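Local atomic coordinates of geranyltranstransferase (Legionella pneumophila subsp. pneumophila, PDB entry 3LOM), a protein that probably makes farnesyl diphosphate, and perhaps geranylgeranyl diphosphate, from smaller isoprenoid precursors with the help of magnesium ions. Residues A[222-225]-A[226-230]. Sequence-based numbering, arbitrary orientation.
Sequences IGLV and FQMQD
Ile222 meets Phe226 one turn later on helix 209-236. The backbone bond Phe226 N to Ile222 O is 3.2 Å long. Ile222 O also lies over one face of the phenyl ring, 3.2 Å from Phe226 CG and nearer the rim than the middle. The phenylalanine torsion sets this up: with CG beside the backbone N (chi1 -72°), the ring folds back toward the preceding turn. The far end of the ring then meets the isoleucine, with Phe226 CZ 3.6 Å from Ile222 CG1. Both side chains also touch Ile193 of helix 178-201. Gly223 breaks the regular pattern, since Gly223 O is 4.0 Å from Gln227 N and makes no hydrogen bond to it. Gln227 N turns instead to Leu224 O, in a weak, bent bond. Leu224 O also accepts a straighter bond from Met228 N, at 3.1 Å and in the carbonyl plane. The leucine and methionine side chains meet at their outer parts. The extended methionine chain carries Met228 CE to 3.8 Å from Leu224 CG, and both leucine methyls lie close to CE. Phe257 touches both residues. Val225 O takes the shortest bond of the group, from Gln229 N at 2.8 Å with an N-H...O angle of 163°. Gln229 CB and CG lie alongside this oxygen. The amide reaches on: OE1 sits at the Phe226 ring edge, in plane, and bonds to Tyr274 OH, while NE2 bonds to Leu298 O. Helices 263-279 and 289-303 are thus tied to this turn. The side-chain pairs and stronger backbone bonds follow i to i+4 helical spacing, within the all-helical isoprenoid synthase fold. The last residue, Asp230, opens the DDxxD sequence, the family's second aspartate-rich motif, which in relatives binds the magnesium ions that hold the substrate diphosphate.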
loop_
_atom_site.group_PDB
_atom_site.type_symbol
_atom_site.label_atom_id
_atom_site.label_comp_id
_atom_site.label_asym_id
_atom_site.label_seq_id
_atom_site.Cartn_x
_atom_site.Cartn_y
_atom_site.Cartn_z
ATOM N N ILE A 222 7.449 -20.785 -13.529
ATOM C CA ILE A 222 8.541 -20.488 -12.599
ATOM C C ILE A 222 8.024 -20.179 -11.175
ATOM O O ILE A 222 8.580 -20.667 -10.192
ATOM C CB ILE A 222 9.542 -19.432 -13.187
ATOM C CG1 ILE A 222 10.979 -19.744 -12.770
ATOM C CG2 ILE A 222 9.128 -17.980 -12.915
ATOM C CD1 ILE A 222 11.653 -20.750 -13.666
ATOM N N GLY A 223 6.923 -19.428 -11.088
ATOM C CA GLY A 223 6.275 -19.112 -9.816
ATOM C C GLY A 223 5.653 -20.310 -9.127
ATOM O O GLY A 223 5.598 -20.378 -7.895
ATOM N N LEU A 224 5.189 -21.260 -9.932
ATOM C CA LEU A 224 4.638 -22.510 -9.440
ATOM C C LEU A 224 5.743 -23.434 -8.939
ATOM O O LEU A 224 5.669 -23.946 -7.819
ATOM C CB LEU A 224 3.833 -23.186 -10.553
ATOM C CG LEU A 224 3.263 -24.593 -10.393
ATOM C CD1 LEU A 224 2.335 -24.716 -9.185
ATOM C CD2 LEU A 224 2.537 -24.983 -11.670
ATOM N N VAL A 225 6.771 -23.625 -9.760
ATOM C CA VAL A 225 7.850 -24.573 -9.451
ATOM C C VAL A 225 8.725 -24.184 -8.237
ATOM O O VAL A 225 9.261 -25.066 -7.562
ATOM C CB VAL A 225 8.701 -24.915 -10.721
ATOM C CG1 VAL A 225 9.752 -23.848 -11.005
ATOM C CG2 VAL A 225 9.320 -26.301 -10.612
ATOM N N PHE A 226 8.846 -22.882 -7.951
ATOM C CA PHE A 226 9.569 -22.410 -6.754
ATOM C C PHE A 226 8.911 -22.948 -5.486
ATOM O O PHE A 226 9.588 -23.417 -4.566
ATOM C CB PHE A 226 9.612 -20.880 -6.679
ATOM C CG PHE A 226 10.532 -20.234 -7.680
ATOM C CD1 PHE A 226 11.561 -20.952 -8.289
ATOM C CD2 PHE A 226 10.381 -18.887 -7.992
ATOM C CE1 PHE A 226 12.403 -20.341 -9.211
ATOM C CE2 PHE A 226 11.219 -18.266 -8.908
ATOM C CZ PHE A 226 12.233 -18.991 -9.515
ATOM N N GLN A 227 7.581 -22.894 -5.473
ATOM C CA GLN A 227 6.772 -23.390 -4.368
ATOM C C GLN A 227 6.780 -24.913 -4.255
ATOM O O GLN A 227 6.718 -25.456 -3.146
ATOM C CB GLN A 227 5.343 -22.875 -4.510
ATOM C CG GLN A 227 4.570 -22.911 -3.230
ATOM C CD GLN A 227 5.198 -22.078 -2.123
ATOM O OE1 GLN A 227 5.639 -20.946 -2.346
ATOM N NE2 GLN A 227 5.240 -22.641 -0.920
ATOM N N MET A 228 6.842 -25.589 -5.404
ATOM C CA MET A 228 7.057 -27.036 -5.448
ATOM C C MET A 228 8.405 -27.374 -4.809
ATOM O O MET A 228 8.488 -28.260 -3.956
ATOM C CB MET A 228 7.002 -27.561 -6.888
ATOM C CG MET A 228 5.608 -27.723 -7.466
ATOM S SD MET A 228 5.624 -28.243 -9.196
ATOM C CE MET A 228 3.871 -28.245 -9.529
ATOM N N GLN A 229 9.444 -26.642 -5.215
ATOM C CA GLN A 229 10.794 -26.801 -4.667
ATOM C C GLN A 229 10.853 -26.567 -3.162
ATOM O O GLN A 229 11.462 -27.356 -2.443
ATOM C CB GLN A 229 11.792 -25.890 -5.387
ATOM C CG GLN A 229 12.240 -26.425 -6.744
ATOM C CD GLN A 229 13.180 -25.483 -7.470
ATOM O OE1 GLN A 229 12.867 -24.314 -7.687
ATOM N NE2 GLN A 229 14.336 -25.996 -7.862
ATOM N N ASP A 230 10.202 -25.498 -2.702
ATOM C CA ASP A 230 10.156 -25.148 -1.276
ATOM C C ASP A 230 9.525 -26.246 -0.426
ATOM O O ASP A 230 10.049 -26.579 0.633
ATOM C CB ASP A 230 9.437 -23.811 -1.060
ATOM C CG ASP A 230 10.241 -22.625 -1.575
ATOM O OD1 ASP A 230 9.688 -21.504 -1.635
ATOM O OD2 ASP A 230 11.424 -22.815 -1.930
#